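Long-range contacts in metallo-beta-lactamase domain-containing protein (Enterococcus faecalis, PDB 2AZ4), which is of unknown function but binds two zinc ions in a metallo-beta-lactamase fold and may act as an RNA-binding exonuclease: residues 69-74 / 133-138; 97-102 / 129-134; 108-113 / 140-145. All coordinates share one frame; numbering follows the deposited sequence.

Contact 1. Residues 69-74 / 133-138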
loop_
_atom_site.group_PDB
_atom_site.type_symbol
_atom_site.label_atom_id
_atom_site.label_comp_id
_atom_site.label_asym_id
_atom_site.label_seq_id
_atom_site.Cartn_x
_atom_site.Cartn_y
_atom_site.Cartn_z
ATOM N N PRO A 69 -10.975 -13.321 19.700
ATOM C CA PRO A 69 -10.835 -14.070 20.960
ATOM C C PRO A 69 -10.392 -15.525 20.791
ATOM O O PRO A 69 -9.725 -16.066 21.679
ATOM C CB PRO A 69 -12.255 -14.066 21.538
ATOM C CG PRO A 69 -13.132 -13.617 20.454
ATOM C CD PRO A 69 -12.321 -12.750 19.561
ATOM N N ARG A 70 -10.758 -16.147 19.666
ATOM C CA ARG A 70 -10.440 -17.554 19.418
ATOM C C ARG A 70 -8.928 -17.801 19.382
ATOM O O ARG A 70 -8.470 -18.928 19.550
ATOM C CB ARG A 70 -11.092 -18.027 18.112
ATOM C CG ARG A 70 -12.625 -17.824 18.040
ATOM C CD ARG A 70 -13.135 -18.220 16.667
ATOM N NE ARG A 70 -12.655 -17.288 15.639
ATOM C CZ ARG A 70 -12.864 -17.434 14.341
ATOM N NH1 ARG A 70 -13.532 -18.488 13.890
ATOM N NH2 ARG A 70 -12.406 -16.528 13.490
ATOM N N LEU A 71 -8.156 -16.748 19.150
ATOM C CA LEU A 71 -6.695 -16.856 19.149
ATOM C C LEU A 71 -6.148 -17.174 20.546
ATOM O O LEU A 71 -5.012 -17.640 20.689
ATOM C CB LEU A 71 -6.050 -15.563 18.614
ATOM C CG LEU A 71 -6.299 -15.181 17.145
ATOM C CD1 LEU A 71 -5.815 -13.737 16.863
ATOM C CD2 LEU A 71 -5.648 -16.177 16.183
ATOM N N GLY A 72 -6.951 -16.928 21.573
ATOM C CA GLY A 72 -6.532 -17.226 22.937
ATOM C C GLY A 72 -5.449 -16.292 23.445
ATOM O O GLY A 72 -4.677 -16.650 24.344
ATOM N N TYR A 73 -5.392 -15.091 22.870
ATOM C CA TYR A 73 -4.484 -14.057 23.346
ATOM C C TYR A 73 -5.094 -13.471 24.612
ATOM O O TYR A 73 -6.299 -13.250 24.673
ATOM C CB TYR A 73 -4.311 -12.981 22.270
ATOM C CG TYR A 73 -3.887 -11.639 22.799
ATOM C CD1 TYR A 73 -2.548 -11.383 23.097
ATOM C CD2 TYR A 73 -4.823 -10.626 23.014
ATOM C CE1 TYR A 73 -2.148 -10.148 23.592
ATOM C CE2 TYR A 73 -4.434 -9.390 23.516
ATOM C CZ TYR A 73 -3.096 -9.157 23.786
ATOM O OH TYR A 73 -2.704 -7.942 24.279
ATOM N N GLU A 74 -4.271 -13.235 25.624
ATOM C CA GLU A 74 -4.755 -12.612 26.858
ATOM C C GLU A 74 -4.114 -11.236 27.023
ATOM O O GLU A 74 -2.891 -11.131 27.184
ATOM C CB GLU A 74 -4.450 -13.497 28.079
ATOM C CG GLU A 74 -5.303 -13.130 29.312
ATOM C CD GLU A 74 -5.360 -14.240 30.368
ATOM O OE1 GLU A 74 -4.408 -15.059 30.456
ATOM O OE2 GLU A 74 -6.376 -14.285 31.112
ATOM N N SER A 133 -5.972 -16.592 9.137
ATOM C CA SER A 133 -6.628 -16.936 10.372
ATOM C C SER A 133 -6.436 -18.441 10.597
ATOM O O SER A 133 -6.691 -19.221 9.681
ATOM C CB SER A 133 -8.119 -16.652 10.281
ATOM O OG SER A 133 -8.749 -17.126 11.462
ATOM N N PRO A 134 -6.052 -18.868 11.816
ATOM C CA PRO A 134 -5.910 -20.331 12.020
ATOM C C PRO A 134 -7.256 -21.069 11.979
ATOM O O PRO A 134 -7.285 -22.310 12.035
ATOM C CB PRO A 134 -5.281 -20.439 13.421
ATOM C CG PRO A 134 -4.894 -19.045 13.806
ATOM C CD PRO A 134 -5.764 -18.118 13.052
ATOM N N PHE A 135 -8.354 -20.320 11.851
ATOM C CA PHE A 135 -9.703 -20.901 11.834
ATOM C C PHE A 135 -10.371 -20.881 10.474
ATOM O O PHE A 135 -11.565 -21.140 10.355
ATOM C CB PHE A 135 -10.563 -20.221 12.900
ATOM C CG PHE A 135 -9.808 -19.972 14.160
ATOM C CD1 PHE A 135 -9.559 -21.013 15.044
ATOM C CD2 PHE A 135 -9.263 -18.723 14.419
ATOM C CE1 PHE A 135 -8.807 -20.802 16.199
ATOM C CE2 PHE A 135 -8.513 -18.505 15.565
ATOM C CZ PHE A 135 -8.290 -19.543 16.455
ATOM N N GLU A 136 -9.589 -20.614 9.433
ATOM C CA GLU A 136 -10.104 -20.608 8.075
ATOM C C GLU A 136 -9.059 -21.133 7.092
ATOM O O GLU A 136 -7.920 -21.389 7.481
ATOM C CB GLU A 136 -10.561 -19.201 7.685
ATOM C CG GLU A 136 -12.083 -19.061 7.646
ATOM C CD GLU A 136 -12.621 -18.467 8.896
ATOM O OE1 GLU A 136 -13.845 -18.306 8.995
ATOM O OE2 GLU A 136 -11.813 -18.154 9.793
ATOM N N GLU A 137 -9.455 -21.279 5.826
ATOM C CA GLU A 137 -8.553 -21.680 4.758
ATOM C C GLU A 137 -7.433 -20.658 4.648
ATOM O O GLU A 137 -7.624 -19.484 5.005
ATOM C CB GLU A 137 -9.322 -21.788 3.434
ATOM C CG GLU A 137 -9.108 -23.099 2.681
ATOM C CD GLU A 137 -9.762 -24.285 3.382
ATOM O OE1 GLU A 137 -10.975 -24.498 3.178
ATOM O OE2 GLU A 137 -9.062 -25.007 4.129
ATOM N N LYS A 138 -6.266 -21.102 4.171
ATOM C CA LYS A 138 -5.071 -20.259 4.165
ATOM C C LYS A 138 -5.290 -18.956 3.388
ATOM O O LYS A 138 -4.777 -17.899 3.778
ATOM C CB LYS A 138 -3.859 -21.028 3.633
ATOM C CG LYS A 138 -2.616 -20.172 3.401
ATOM C CD LYS A 138 -1.375 -21.026 3.111
ATOM C CE LYS A 138 -0.202 -20.146 2.686
ATOM N NZ LYS A 138 1.114 -20.876 2.709
HETATM O O HOH W 1 -13.759 -15.787 10.931
HETATM O O HOH W 2 -14.568 -19.312 11.328
#

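Contact 2. Residues 97-102 / 129-134. With ZN (zinc ion), chain D.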
loop_
_atom_site.group_PDB
_atom_site.type_symbol
_atom_site.label_atom_id
_atom_site.label_comp_id
_atom_site.label_asym_id
_atom_site.label_seq_id
_atom_site.Cartn_x
_atom_site.Cartn_y
_atom_site.Cartn_z
ATOM N N HIS A 97 0.295 -1.857 6.146
ATOM C CA HIS A 97 -0.971 -1.342 6.667
ATOM C C HIS A 97 -2.038 -2.410 6.887
ATOM O O HIS A 97 -2.986 -2.176 7.628
ATOM C CB HIS A 97 -1.500 -0.228 5.745
ATOM C CG HIS A 97 -0.493 0.864 5.521
ATOM N ND1 HIS A 97 -0.520 2.056 6.216
ATOM C CD2 HIS A 97 0.636 0.896 4.771
ATOM C CE1 HIS A 97 0.529 2.786 5.880
ATOM N NE2 HIS A 97 1.236 2.115 4.989
ATOM N N SER A 98 -1.913 -3.566 6.238
ATOM C CA SER A 98 -3.029 -4.559 6.216
ATOM C C SER A 98 -2.704 -5.955 6.791
ATOM O O SER A 98 -3.612 -6.779 7.040
ATOM C CB SER A 98 -3.535 -4.724 4.769
ATOM O OG SER A 98 -2.497 -5.249 3.917
ATOM N N ARG A 99 -1.410 -6.208 7.007
ATOM C CA ARG A 99 -0.909 -7.577 7.159
ATOM C C ARG A 99 -1.677 -8.431 8.172
ATOM O O ARG A 99 -1.822 -9.632 7.973
ATOM C CB ARG A 99 0.572 -7.578 7.507
ATOM C CG ARG A 99 1.222 -8.921 7.379
ATOM C CD ARG A 99 2.719 -8.883 7.613
ATOM N NE ARG A 99 3.101 -10.275 7.606
ATOM C CZ ARG A 99 3.641 -10.943 8.608
ATOM N NH1 ARG A 99 4.019 -10.348 9.742
ATOM N NH2 ARG A 99 3.861 -12.221 8.418
ATOM N N MET A 100 -2.147 -7.838 9.262
ATOM C CA MET A 100 -2.793 -8.649 10.288
ATOM C C MET A 100 -4.312 -8.569 10.362
ATOM O O MET A 100 -4.883 -8.966 11.386
ATOM C CB MET A 100 -2.152 -8.434 11.688
ATOM C CG MET A 100 -2.459 -7.106 12.385
ATOM S SD MET A 100 -2.006 -7.082 14.151
ATOM C CE MET A 100 -2.442 -5.379 14.532
ATOM N N ILE A 101 -4.991 -8.096 9.306
ATOM C CA ILE A 101 -6.450 -7.917 9.431
ATOM C C ILE A 101 -7.178 -9.233 9.811
ATOM O O ILE A 101 -8.221 -9.195 10.465
ATOM C CB ILE A 101 -7.130 -7.257 8.201
ATOM C CG1 ILE A 101 -6.865 -8.073 6.915
ATOM C CG2 ILE A 101 -6.704 -5.766 8.077
ATOM C CD1 ILE A 101 -7.846 -7.741 5.827
ATOM N N ASN A 102 -6.609 -10.389 9.450
ATOM C CA ASN A 102 -7.280 -11.654 9.783
ATOM C C ASN A 102 -7.287 -11.947 11.278
ATOM O O ASN A 102 -8.054 -12.800 11.744
ATOM C CB ASN A 102 -6.690 -12.845 9.043
ATOM C CG ASN A 102 -7.100 -12.897 7.581
ATOM O OD1 ASN A 102 -6.400 -13.504 6.747
ATOM N ND2 ASN A 102 -8.235 -12.325 7.266
ATOM N N PHE A 129 -0.064 -13.439 1.405
ATOM C CA PHE A 129 0.074 -11.995 1.559
ATOM C C PHE A 129 -0.264 -11.608 2.996
ATOM O O PHE A 129 0.595 -11.100 3.722
ATOM C CB PHE A 129 -0.814 -11.248 0.554
ATOM C CG PHE A 129 -0.616 -9.740 0.564
ATOM C CD1 PHE A 129 0.509 -9.158 -0.030
ATOM C CD2 PHE A 129 -1.566 -8.910 1.150
ATOM C CE1 PHE A 129 0.689 -7.769 -0.026
ATOM C CE2 PHE A 129 -1.398 -7.511 1.155
ATOM C CZ PHE A 129 -0.271 -6.941 0.567
ATOM N N LEU A 130 -1.504 -11.877 3.405
ATOM C CA LEU A 130 -1.946 -11.647 4.781
ATOM C C LEU A 130 -1.721 -12.865 5.692
ATOM O O LEU A 130 -1.819 -14.010 5.242
ATOM C CB LEU A 130 -3.440 -11.315 4.793
ATOM C CG LEU A 130 -3.993 -10.196 3.914
ATOM C CD1 LEU A 130 -5.575 -10.243 3.932
ATOM C CD2 LEU A 130 -3.462 -8.798 4.317
ATOM N N ILE A 131 -1.460 -12.617 6.974
ATOM C CA ILE A 131 -1.413 -13.683 7.968
ATOM C C ILE A 131 -2.761 -14.427 7.935
ATOM O O ILE A 131 -3.799 -13.791 8.061
ATOM C CB ILE A 131 -1.179 -13.113 9.375
ATOM C CG1 ILE A 131 0.231 -12.535 9.514
ATOM C CG2 ILE A 131 -1.407 -14.177 10.434
ATOM C CD1 ILE A 131 0.369 -11.566 10.719
ATOM N N PRO A 132 -2.745 -15.760 7.744
ATOM C CA PRO A 132 -4.010 -16.495 7.716
ATOM C C PRO A 132 -4.648 -16.554 9.084
ATOM O O PRO A 132 -3.934 -16.573 10.089
ATOM C CB PRO A 132 -3.592 -17.925 7.321
ATOM C CG PRO A 132 -2.168 -17.839 6.879
ATOM C CD PRO A 132 -1.582 -16.647 7.538
ATOM N N SER A 133 -5.972 -16.592 9.137
ATOM C CA SER A 133 -6.628 -16.936 10.372
ATOM C C SER A 133 -6.436 -18.441 10.597
ATOM O O SER A 133 -6.691 -19.221 9.681
ATOM C CB SER A 133 -8.119 -16.652 10.281
ATOM O OG SER A 133 -8.749 -17.126 11.462
ATOM N N PRO A 134 -6.052 -18.868 11.816
ATOM C CA PRO A 134 -5.910 -20.331 12.020
ATOM C C PRO A 134 -7.256 -21.069 11.979
ATOM O O PRO A 134 -7.285 -22.310 12.035
ATOM C CB PRO A 134 -5.281 -20.439 13.421
ATOM C CG PRO A 134 -4.894 -19.045 13.806
ATOM C CD PRO A 134 -5.764 -18.118 13.052
HETATM ZN ZN ZN D . 3.151 2.549 4.075
HETATM O O HOH W 3 -4.169 -11.200 8.447
HETATM O O HOH W 4 2.115 -12.213 5.682
HETATM O O HOH W 5 -8.677 -15.164 13.436
HETATM O O HOH W 6 2.807 1.023 2.339
HETATM O O HOH W 7 5.134 2.755 2.849
#

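Contact 3. Residues 108-113 / 140-145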
loop_
_atom_site.group_PDB
_atom_site.type_symbol
_atom_site.label_atom_id
_atom_site.label_comp_id
_atom_site.label_asym_id
_atom_site.label_seq_id
_atom_site.Cartn_x
_atom_site.Cartn_y
_atom_site.Cartn_z
ATOM N N VAL A 108 -15.832 -7.123 15.109
ATOM C CA VAL A 108 -15.494 -5.705 14.951
ATOM C C VAL A 108 -15.516 -5.378 13.453
ATOM O O VAL A 108 -14.860 -6.054 12.700
ATOM C CB VAL A 108 -14.113 -5.388 15.576
ATOM C CG1 VAL A 108 -13.689 -3.927 15.287
ATOM C CG2 VAL A 108 -14.156 -5.646 17.076
ATOM N N PRO A 109 -16.304 -4.360 13.024
ATOM C CA PRO A 109 -16.284 -3.996 11.605
ATOM C C PRO A 109 -14.974 -3.393 11.150
ATOM O O PRO A 109 -14.314 -2.678 11.910
ATOM C CB PRO A 109 -17.395 -2.958 11.482
ATOM C CG PRO A 109 -17.562 -2.389 12.900
ATOM C CD PRO A 109 -17.280 -3.564 13.790
ATOM N N LEU A 110 -14.652 -3.635 9.883
ATOM C CA LEU A 110 -13.411 -3.198 9.260
ATOM C C LEU A 110 -13.817 -2.450 7.989
ATOM O O LEU A 110 -14.500 -3.013 7.108
ATOM C CB LEU A 110 -12.511 -4.395 8.929
ATOM C CG LEU A 110 -11.210 -4.154 8.123
ATOM C CD1 LEU A 110 -10.288 -3.219 8.878
ATOM C CD2 LEU A 110 -10.472 -5.474 7.817
ATOM N N TYR A 111 -13.413 -1.177 7.924
ATOM C CA TYR A 111 -13.877 -0.240 6.899
ATOM C C TYR A 111 -12.724 0.137 6.004
ATOM O O TYR A 111 -11.605 0.365 6.461
ATOM C CB TYR A 111 -14.476 1.050 7.505
ATOM C CG TYR A 111 -15.744 0.855 8.304
ATOM C CD1 TYR A 111 -16.992 0.746 7.666
ATOM C CD2 TYR A 111 -15.701 0.760 9.684
ATOM C CE1 TYR A 111 -18.140 0.562 8.378
ATOM C CE2 TYR A 111 -16.840 0.576 10.422
ATOM C CZ TYR A 111 -18.057 0.483 9.767
ATOM O OH TYR A 111 -19.178 0.298 10.491
ATOM N N THR A 112 -13.000 0.232 4.719
ATOM C CA THR A 112 -11.977 0.632 3.792
ATOM C C THR A 112 -12.678 1.086 2.518
ATOM O O THR A 112 -13.862 0.849 2.378
ATOM C CB THR A 112 -10.939 -0.508 3.549
ATOM O OG1 THR A 112 -9.772 0.054 2.950
ATOM C CG2 THR A 112 -11.494 -1.633 2.664
ATOM N N LEU A 113 -11.988 1.766 1.607
ATOM C CA LEU A 113 -12.661 2.036 0.347
ATOM C C LEU A 113 -12.843 0.708 -0.392
ATOM O O LEU A 113 -11.996 -0.187 -0.294
ATOM C CB LEU A 113 -11.923 3.057 -0.512
ATOM C CG LEU A 113 -11.931 4.513 0.007
ATOM C CD1 LEU A 113 -11.137 5.377 -0.918
ATOM C CD2 LEU A 113 -13.357 5.107 0.198
ATOM N N PHE A 140 -8.288 -17.442 2.972
ATOM C CA PHE A 140 -9.388 -16.642 3.517
ATOM C C PHE A 140 -8.967 -15.188 3.819
ATOM O O PHE A 140 -7.912 -14.952 4.406
ATOM C CB PHE A 140 -9.913 -17.303 4.781
ATOM C CG PHE A 140 -10.866 -16.453 5.588
ATOM C CD1 PHE A 140 -12.236 -16.544 5.385
ATOM C CD2 PHE A 140 -10.386 -15.588 6.570
ATOM C CE1 PHE A 140 -13.126 -15.794 6.150
ATOM C CE2 PHE A 140 -11.261 -14.830 7.331
ATOM C CZ PHE A 140 -12.637 -14.931 7.126
ATOM N N THR A 141 -9.801 -14.232 3.414
ATOM C CA THR A 141 -9.646 -12.842 3.845
ATOM C C THR A 141 -10.915 -12.453 4.587
ATOM O O THR A 141 -12.015 -12.684 4.090
ATOM C CB THR A 141 -9.430 -11.886 2.677
ATOM O OG1 THR A 141 -8.273 -12.285 1.931
ATOM C CG2 THR A 141 -9.223 -10.475 3.186
ATOM N N ARG A 142 -10.761 -11.881 5.776
ATOM C CA ARG A 142 -11.910 -11.490 6.591
ATOM C C ARG A 142 -12.766 -10.389 5.937
ATOM O O ARG A 142 -12.329 -9.730 4.968
ATOM C CB ARG A 142 -11.468 -11.135 8.022
ATOM C CG ARG A 142 -10.749 -9.771 8.182
ATOM C CD ARG A 142 -11.761 -8.665 8.484
ATOM N NE ARG A 142 -12.028 -8.640 9.891
ATOM C CZ ARG A 142 -13.038 -8.067 10.523
ATOM N NH1 ARG A 142 -14.020 -7.418 9.904
ATOM N NH2 ARG A 142 -13.038 -8.169 11.842
ATOM N N GLU A 143 -13.997 -10.240 6.425
ATOM C CA GLU A 143 -14.950 -9.272 5.865
ATOM C C GLU A 143 -14.411 -7.834 5.939
ATOM O O GLU A 143 -13.798 -7.451 6.949
ATOM C CB GLU A 143 -16.296 -9.339 6.614
ATOM C CG GLU A 143 -17.010 -10.684 6.528
ATOM C CD GLU A 143 -18.302 -10.755 7.349
ATOM O OE1 GLU A 143 -18.672 -9.762 8.011
ATOM O OE2 GLU A 143 -18.949 -11.826 7.317
ATOM N N MET A 144 -14.646 -7.063 4.873
ATOM C CA MET A 144 -14.397 -5.618 4.851
ATOM C C MET A 144 -15.667 -4.956 4.339
ATOM O O MET A 144 -16.275 -5.433 3.379
ATOM C CB MET A 144 -13.222 -5.267 3.903
ATOM C CG MET A 144 -11.836 -5.628 4.483
ATOM S SD MET A 144 -10.482 -5.322 3.372
ATOM C CE MET A 144 -10.245 -6.955 2.722
ATOM N N ILE A 145 -16.072 -3.864 4.980
ATOM C CA ILE A 145 -17.159 -3.023 4.461
ATOM C C ILE A 145 -16.544 -2.042 3.477
ATOM O O ILE A 145 -15.880 -1.075 3.879
ATOM C CB ILE A 145 -17.905 -2.309 5.582
ATOM C CG1 ILE A 145 -18.565 -3.347 6.502
ATOM C CG2 ILE A 145 -19.002 -1.384 5.019
ATOM C CD1 ILE A 145 -19.034 -2.767 7.841
HETATM O O HOH W 8 -16.339 -5.959 8.618
#

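Contact 1. Residues 69-74 / 133-138
A guanidinium lies over a phenylalanine side chain here, yet no direct hydrogen bond joins 69-74 to 133-138. Arg70 and Phe135 pass one another head to tail, with the guanidinium and ring planes 29° apart. The near end of Arg70 makes a CH-pi contact: its CB sits 3.9 Å from the centroid of the Phe135 ring, over the face. Further out the chain bends at chi3 (-68°). This lays the guanidinium across the start of the Phe135 side chain, with Arg70 NH1 3.6 Å from Phe135 CB. The opposite ring face carries Pro134 CB. Leu71 CD2 adds an apolar touch, 3.7 Å from Pro134 CD. Glu136 reaches Arg70 through two waters, both donating to its OE1. One accepts from Arg70 NH1, the other from NH2. Arg70 NH2 also has a direct salt bridge to Asp68. Phe135 is held by a type I turn from Ser133 to Glu136. Ser133 OG accepts from Phe135 N at 3.2 Å, an ST turn. This is surface packing between two loops. One follows helix 51-56, whose Ile51 touches Leu71; the other runs from helix 114-123 to strand 145-147.

Contact 2. Residues 97-102 / 129-134
Leu130 forms the tight side of this contact, packed against the chain just after the zinc ligand His97. One direct backbone bond fixes the two segments: Ile131 N donates to Arg99 O at 3.2 Å, and the N-H comes in close to the line of the carbonyl. Leu130 splits its two methyls. Leu130 CD2 lies 3.4 Å from Ser98 O, and CD1 meets CG1 and CD1 of Ile101. A type I turn from Ser98 to Ile101 brings these partners together. Ser98 OG also touches Leu130 CD2, but its hydrogen bonds go to the carbonyls of Ala93 and His94.

Water bridges the polar groups beside this packing. Water 3 is gripped by three buried backbone atoms. It donates to Arg99 O and Ile131 O and accepts from Asn102 N. Water 5 links Asn102 O to Ser133 OG. The looser side is at Arg99, which is partly exposed. Arg99 stands extended, with CG anti to the backbone N (chi1 -167°), and crosses Ile131 at about a right angle. Ile131 CG1 lies over one guanidinium face, toward its rim. Water 4 sits at the guanidinium edge, accepting from Arg99 NE at 2.9 Å and donating to Phe129 O.

His97 NE2 binds zinc at 2.2 Å, with Asp96, Asp189, His404 and two waters. Its ND1 is hydrogen-bonded to Asp35, which would orient the ring and may make it a stronger donor to the metal. Arg99 forms a salt bridge with Asp49. The contact thus backs a metal-binding helix, and Arg99 O takes both the direct bond and water 3.

Contact 3. Residues 108-113 / 140-145
Two backbone bonds join Ile145 to the strand 110-113. Ile145 N donates to Leu110 O at 2.8 Å, almost in line with the carbonyl. Ile145 O accepts from Thr112 N at 3.3 Å, with the donor above the carbonyl plane. Tyr111 and Ile145 therefore pair as parallel neighbours. Their side chains share one face of the sheet and extend together in one direction. Ile145 CD1 comes within 3.5 Å of Tyr111 CE1 and also touches Pro109 CB.

Leu110 packs beside Met144. Leu110 CG is anti to the backbone N (chi1 174°), and Leu110 CD2 meets Met144 CG at 3.6 Å. Leu110 CD2 is also 3.5 Å from Arg142 CD. Met144 SD approaches Thr112 CG2; beyond it the chain bends at chi3 (-98°).

In the fold, this bridge adds strand 145-147 to the edge of a mixed sheet of the metallo-beta-lactamase domain. Strand 110-113 is its parallel neighbour, and helix 114-123 connects the two in a beta-alpha-beta crossover. Met144 touches Leu120 and Asn121 of that helix.

Arg142 anchors the approach to the strand. Its chain bends at chi2 and chi3, which swings the guanidinium back to Val108 O. Arg142 NH2 donates to Val108 O at 2.9 Å, in the carbonyl plane; the bond from NH1 is weak. NH1 also makes a straight bond to Glu143 O (170°), so the side chain curls back over the backbone of the next residue. Further out, Arg142 NH2 also donates to Leu104 O, Thr112 OG1 is hydrogen-bonded to Leu90 O, and Lys117 NZ to Met144 O. Strand 85-89 flanks 110-113, with Val88 touching Leu110 and Phe89 meeting the Tyr111 ring.

In the fold
The three contacts lie on the same side of the chain's centre and share the connection from helix 114-123 to strand 145-147. Contacts 1 and 2 overlap at Ser133 and Pro134, and their centres are about 11 Å apart. The centres of contacts 2 and 3 are also about 11 Å apart, and the two touch directly: Leu130 CD1 lies 3.7 Å from Thr141 CG2, and Ile101 O lies 3.5 Å from Arg142 CG. The centres of contacts 1 and 3 are about 16 Å apart; contact 1 lies at the surface, away from the metals. Contact 2 holds zinc ligand His97. In contact 3, the side chain of Thr112 is about 6 Å from that of zinc ligand His92 and about 12 Å from a zinc ion.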